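Local coordinates for protein PrgX (Enterococcus faecalis, PDB 2AWI) that acts as the receptor for the peptide sex pheromone cCF10 and probably binds DNA as a repressor in the regulation of conjugation, at residues F2-L15 / L54-M67. The protein carries 1 engineered substitution. Sequence-based numbering, arbitrary orientation.
Sequences FKIGSVLKQIRQEL and LGVNFFEILNRAGM
L54 wedges its two methyls against L8 and R12 inside the helix-turn-helix domain, where helix 4-14, the first of the fold, packs against helix 58-67, the fifth, at 120° between their directions. From the last residue of helix 44-54, L54 CD1 lies 3.6 Å from L8 CD2, and CD2 rests 3.7 Å from R12 CA. R12 turns its guanidinium elsewhere, to a salt bridge with E36. I11 fills the middle. With CG1 beside its own backbone N (chi1 -53°), it sends CD1 to I61 CG1 at 3.9 Å, while CG2 meets V56 CG2 tip to tip at 3.6 Å. One turn back, V7 sets CG1 against I61 CG2 and R64 CB, and CG2 against A65 CA. Here the backbones are closest, the CA atoms of I4 and A65 being 5.0 Å apart; the small A65 methyl sits against I4 CG1, and A65 O takes a weak hydrogen bond from K3 N. F2, poorly ordered, lays its ring beside selenomethionine M67 in an oblique Met-aromatic contact, SE 5.0 Å from the ring centroid. Beside the apolar packing, a water joins the two helices. E60 OE2 lies nearly in the plane of the R64 guanidinium, facing NE and NH2; E60 OE1 bonds G150 N of the second subunit. R64 NH1 then donates to the water, which also accepts from Q10 NE2 at 3.0 Å.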
loop_
_atom_site.group_PDB
_atom_site.type_symbol
_atom_site.label_atom_id
_atom_site.label_comp_id
_atom_site.label_asym_id
_atom_site.label_seq_id
_atom_site.Cartn_x
_atom_site.Cartn_y
_atom_site.Cartn_z
ATOM N N PHE A 2 -19.639 40.126 33.090
ATOM C CA PHE A 2 -18.634 39.068 33.405
ATOM C C PHE A 2 -18.404 38.931 34.913
ATOM O O PHE A 2 -18.423 39.918 35.652
ATOM C CB PHE A 2 -17.296 39.374 32.715
ATOM C CG PHE A 2 -17.413 39.610 31.234
ATOM C CD1 PHE A 2 -17.712 40.877 30.740
ATOM C CD2 PHE A 2 -17.248 38.562 30.333
ATOM C CE1 PHE A 2 -17.848 41.099 29.368
ATOM C CE2 PHE A 2 -17.383 38.770 28.958
ATOM C CZ PHE A 2 -17.683 40.041 28.476
ATOM N N LYS A 3 -18.184 37.698 35.356
ATOM C CA LYS A 3 -17.942 37.405 36.766
ATOM C C LYS A 3 -16.438 37.280 37.015
ATOM O O LYS A 3 -15.970 36.270 37.546
ATOM C CB LYS A 3 -18.640 36.095 37.143
ATOM C CG LYS A 3 -18.335 34.964 36.170
ATOM C CD LYS A 3 -18.988 33.649 36.563
ATOM C CE LYS A 3 -18.690 32.573 35.521
ATOM N NZ LYS A 3 -19.240 31.235 35.888
ATOM N N ILE A 4 -15.686 38.308 36.629
ATOM C CA ILE A 4 -14.236 38.302 36.796
ATOM C C ILE A 4 -13.801 38.254 38.257
ATOM O O ILE A 4 -12.931 37.465 38.627
ATOM C CB ILE A 4 -13.589 39.540 36.132
ATOM C CG1 ILE A 4 -13.812 39.502 34.619
ATOM C CG2 ILE A 4 -12.108 39.567 36.428
ATOM C CD1 ILE A 4 -13.286 40.724 33.887
ATOM N N GLY A 5 -14.400 39.100 39.086
ATOM C CA GLY A 5 -14.043 39.122 40.492
ATOM C C GLY A 5 -14.274 37.790 41.177
ATOM O O GLY A 5 -13.434 37.318 41.944
ATOM N N SER A 6 -15.415 37.169 40.903
ATOM C CA SER A 6 -15.723 35.892 41.528
ATOM C C SER A 6 -14.736 34.820 41.076
ATOM O O SER A 6 -14.407 33.906 41.836
ATOM C CB SER A 6 -17.154 35.463 41.199
ATOM O OG SER A 6 -17.224 34.921 39.900
ATOM N N VAL A 7 -14.259 34.929 39.840
ATOM C CA VAL A 7 -13.288 33.965 39.340
ATOM C C VAL A 7 -11.959 34.172 40.070
ATOM O O VAL A 7 -11.288 33.203 40.433
ATOM C CB VAL A 7 -13.088 34.103 37.810
ATOM C CG1 VAL A 7 -11.859 33.315 37.367
ATOM C CG2 VAL A 7 -14.328 33.573 37.077
ATOM N N LEU A 8 -11.586 35.434 40.291
ATOM C CA LEU A 8 -10.352 35.747 41.012
ATOM C C LEU A 8 -10.415 35.160 42.428
ATOM O O LEU A 8 -9.419 34.646 42.944
ATOM C CB LEU A 8 -10.140 37.263 41.097
ATOM C CG LEU A 8 -9.741 37.990 39.808
ATOM C CD1 LEU A 8 -9.580 39.467 40.102
ATOM C CD2 LEU A 8 -8.438 37.418 39.256
ATOM N N LYS A 9 -11.593 35.230 43.049
ATOM C CA LYS A 9 -11.777 34.691 44.394
ATOM C C LYS A 9 -11.610 33.173 44.382
ATOM O O LYS A 9 -10.876 32.612 45.197
ATOM C CB LYS A 9 -13.162 35.062 44.916
ATOM C CG LYS A 9 -13.453 34.594 46.328
ATOM C CD LYS A 9 -14.795 35.134 46.803
ATOM C CE LYS A 9 -15.058 34.787 48.257
ATOM N NZ LYS A 9 -16.343 35.365 48.737
ATOM N N GLN A 10 -12.297 32.516 43.450
ATOM C CA GLN A 10 -12.215 31.066 43.312
ATOM C C GLN A 10 -10.755 30.627 43.180
ATOM O O GLN A 10 -10.289 29.756 43.914
ATOM C CB GLN A 10 -12.984 30.601 42.068
ATOM C CG GLN A 10 -12.684 29.154 41.675
ATOM C CD GLN A 10 -12.772 28.894 40.172
ATOM O OE1 GLN A 10 -12.352 27.837 39.692
ATOM N NE2 GLN A 10 -13.316 29.852 39.429
ATOM N N ILE A 11 -10.044 31.240 42.236
ATOM C CA ILE A 11 -8.648 30.907 41.973
ATOM C C ILE A 11 -7.757 31.264 43.156
ATOM O O ILE A 11 -6.948 30.446 43.599
ATOM C CB ILE A 11 -8.129 31.633 40.693
ATOM C CG1 ILE A 11 -9.073 31.352 39.518
ATOM C CG2 ILE A 11 -6.723 31.148 40.339
ATOM C CD1 ILE A 11 -8.705 32.067 38.219
ATOM N N ARG A 12 -7.912 32.480 43.669
ATOM C CA ARG A 12 -7.124 32.920 44.814
ATOM C C ARG A 12 -7.244 31.952 46.000
ATOM O O ARG A 12 -6.239 31.583 46.610
ATOM C CB ARG A 12 -7.551 34.326 45.250
ATOM C CG ARG A 12 -6.926 34.763 46.566
ATOM C CD ARG A 12 -7.329 36.167 46.972
ATOM N NE ARG A 12 -8.751 36.298 47.293
ATOM C CZ ARG A 12 -9.341 35.793 48.376
ATOM N NH1 ARG A 12 -8.642 35.107 49.275
ATOM N NH2 ARG A 12 -10.639 35.985 48.563
ATOM N N GLN A 13 -8.462 31.530 46.321
ATOM C CA GLN A 13 -8.653 30.615 47.444
ATOM C C GLN A 13 -8.209 29.190 47.142
ATOM O O GLN A 13 -7.791 28.472 48.043
ATOM C CB GLN A 13 -10.112 30.637 47.912
ATOM C CG GLN A 13 -10.550 32.018 48.369
ATOM C CD GLN A 13 -11.900 32.016 49.036
ATOM O OE1 GLN A 13 -12.851 31.423 48.532
ATOM N NE2 GLN A 13 -11.998 32.692 50.172
ATOM N N GLU A 14 -8.295 28.772 45.883
ATOM C CA GLU A 14 -7.853 27.427 45.513
ATOM C C GLU A 14 -6.338 27.312 45.651
ATOM O O GLU A 14 -5.808 26.235 45.930
ATOM C CB GLU A 14 -8.235 27.112 44.066
ATOM C CG GLU A 14 -7.530 25.887 43.478
ATOM C CD GLU A 14 -7.845 24.612 44.228
ATOM O OE1 GLU A 14 -8.978 24.498 44.741
ATOM O OE2 GLU A 14 -6.974 23.716 44.293
ATOM N N LEU A 15 -5.647 28.425 45.432
ATOM C CA LEU A 15 -4.195 28.447 45.527
ATOM C C LEU A 15 -3.701 28.845 46.917
ATOM O O LEU A 15 -2.496 28.941 47.151
ATOM C CB LEU A 15 -3.623 29.391 44.467
ATOM C CG LEU A 15 -3.942 28.974 43.027
ATOM C CD1 LEU A 15 -3.317 29.952 42.048
ATOM C CD2 LEU A 15 -3.417 27.563 42.782
ATOM N N LEU A 54 -1.567 35.445 40.690
ATOM C CA LEU A 54 -2.130 34.102 40.827
ATOM C C LEU A 54 -1.324 33.045 40.064
ATOM O O LEU A 54 -1.380 31.862 40.398
ATOM C CB LEU A 54 -3.578 34.086 40.328
ATOM C CG LEU A 54 -4.562 35.033 41.027
ATOM C CD1 LEU A 54 -5.856 35.100 40.231
ATOM C CD2 LEU A 54 -4.825 34.560 42.464
ATOM N N GLY A 55 -0.586 33.466 39.034
ATOM C CA GLY A 55 0.188 32.511 38.258
ATOM C C GLY A 55 -0.674 31.762 37.249
ATOM O O GLY A 55 -0.242 30.759 36.684
ATOM N N VAL A 56 -1.896 32.254 37.021
ATOM C CA VAL A 56 -2.822 31.631 36.082
ATOM C C VAL A 56 -2.948 32.544 34.875
ATOM O O VAL A 56 -3.198 33.735 35.014
ATOM C CB VAL A 56 -4.219 31.425 36.728
ATOM C CG1 VAL A 56 -5.190 30.811 35.717
ATOM C CG2 VAL A 56 -4.084 30.545 37.954
ATOM N N ASN A 57 -2.776 31.975 33.689
ATOM C CA ASN A 57 -2.836 32.732 32.442
ATOM C C ASN A 57 -4.031 33.681 32.298
ATOM O O ASN A 57 -5.188 33.307 32.499
ATOM C CB ASN A 57 -2.754 31.753 31.264
ATOM C CG ASN A 57 -1.436 30.973 31.253
ATOM O OD1 ASN A 57 -0.397 31.488 30.843
ATOM N ND2 ASN A 57 -1.476 29.736 31.728
ATOM N N PHE A 58 -3.712 34.927 31.965
ATOM C CA PHE A 58 -4.679 36.004 31.775
ATOM C C PHE A 58 -5.877 35.621 30.894
ATOM O O PHE A 58 -7.021 35.880 31.262
ATOM C CB PHE A 58 -3.947 37.210 31.189
ATOM C CG PHE A 58 -4.817 38.410 30.966
ATOM C CD1 PHE A 58 -5.390 39.082 32.033
ATOM C CD2 PHE A 58 -5.026 38.903 29.679
ATOM C CE1 PHE A 58 -6.154 40.233 31.829
ATOM C CE2 PHE A 58 -5.790 40.053 29.465
ATOM C CZ PHE A 58 -6.353 40.717 30.543
ATOM N N PHE A 59 -5.629 35.009 29.737
ATOM C CA PHE A 59 -6.730 34.625 28.854
ATOM C C PHE A 59 -7.620 33.556 29.482
ATOM O O PHE A 59 -8.840 33.582 29.320
ATOM C CB PHE A 59 -6.201 34.112 27.505
ATOM C CG PHE A 59 -5.681 35.194 26.584
ATOM C CD1 PHE A 59 -5.094 34.855 25.371
ATOM C CD2 PHE A 59 -5.763 36.539 26.925
ATOM C CE1 PHE A 59 -4.594 35.840 24.513
ATOM C CE2 PHE A 59 -5.265 37.528 26.072
ATOM C CZ PHE A 59 -4.680 37.177 24.869
ATOM N N GLU A 60 -7.011 32.611 30.191
ATOM C CA GLU A 60 -7.780 31.547 30.818
ATOM C C GLU A 60 -8.761 32.142 31.813
ATOM O O GLU A 60 -9.903 31.691 31.915
ATOM C CB GLU A 60 -6.870 30.556 31.547
ATOM C CG GLU A 60 -7.613 29.301 31.960
ATOM C CD GLU A 60 -6.796 28.370 32.837
ATOM O OE1 GLU A 60 -5.608 28.165 32.528
ATOM O OE2 GLU A 60 -7.348 27.828 33.824
ATOM N N ILE A 61 -8.312 33.157 32.542
ATOM C CA ILE A 61 -9.165 33.800 33.530
ATOM C C ILE A 61 -10.330 34.476 32.821
ATOM O O ILE A 61 -11.483 34.290 33.210
ATOM C CB ILE A 61 -8.375 34.838 34.382
ATOM C CG1 ILE A 61 -7.333 34.118 35.243
ATOM C CG2 ILE A 61 -9.334 35.631 35.255
ATOM C CD1 ILE A 61 -6.475 35.041 36.120
ATOM N N LEU A 62 -10.030 35.257 31.782
ATOM C CA LEU A 62 -11.079 35.923 31.012
ATOM C C LEU A 62 -12.102 34.892 30.549
ATOM O O LEU A 62 -13.300 35.056 30.750
ATOM C CB LEU A 62 -10.487 36.645 29.799
ATOM C CG LEU A 62 -9.885 38.021 30.100
ATOM C CD1 LEU A 62 -9.274 38.643 28.850
ATOM C CD2 LEU A 62 -10.983 38.912 30.643
ATOM N N ASN A 63 -11.626 33.813 29.949
ATOM C CA ASN A 63 -12.528 32.772 29.481
ATOM C C ASN A 63 -13.351 32.212 30.633
ATOM O O ASN A 63 -14.566 32.095 30.524
ATOM C CB ASN A 63 -11.741 31.647 28.801
ATOM C CG ASN A 63 -11.405 31.959 27.355
ATOM O OD1 ASN A 63 -12.254 31.858 26.478
ATOM N ND2 ASN A 63 -10.162 32.347 27.103
ATOM N N ARG A 64 -12.694 31.863 31.735
ATOM C CA ARG A 64 -13.408 31.319 32.887
ATOM C C ARG A 64 -14.483 32.283 33.370
ATOM O O ARG A 64 -15.513 31.864 33.904
ATOM C CB ARG A 64 -12.430 31.010 34.025
ATOM C CG ARG A 64 -11.675 29.702 33.844
ATOM C CD ARG A 64 -10.482 29.616 34.774
ATOM N NE ARG A 64 -9.717 28.394 34.553
ATOM C CZ ARG A 64 -10.134 27.183 34.900
ATOM N NH1 ARG A 64 -11.307 27.032 35.494
ATOM N NH2 ARG A 64 -9.386 26.123 34.630
ATOM N N ALA A 65 -14.241 33.574 33.169
ATOM C CA ALA A 65 -15.182 34.612 33.575
ATOM C C ALA A 65 -16.389 34.689 32.646
ATOM O O ALA A 65 -17.316 35.455 32.897
ATOM C CB ALA A 65 -14.484 35.966 33.623
ATOM N N GLY A 66 -16.372 33.919 31.562
ATOM C CA GLY A 66 -17.509 33.927 30.659
ATOM C C GLY A 66 -17.322 34.400 29.227
ATOM O O GLY A 66 -18.307 34.537 28.500
HETATM N N MSE A 67 -16.085 34.648 28.803
HETATM C CA MSE A 67 -15.850 35.095 27.432
HETATM C C MSE A 67 -15.824 33.945 26.427
HETATM O O MSE A 67 -15.312 34.083 25.312
HETATM C CB MSE A 67 -14.553 35.893 27.344
HETATM C CG MSE A 67 -14.611 37.195 28.110
HETATM SE SE MSE A 67 -13.476 38.548 27.346
HETATM C CE MSE A 67 -14.688 39.224 25.994
HETATM O O HOH W 1 -13.661 28.438 36.786
#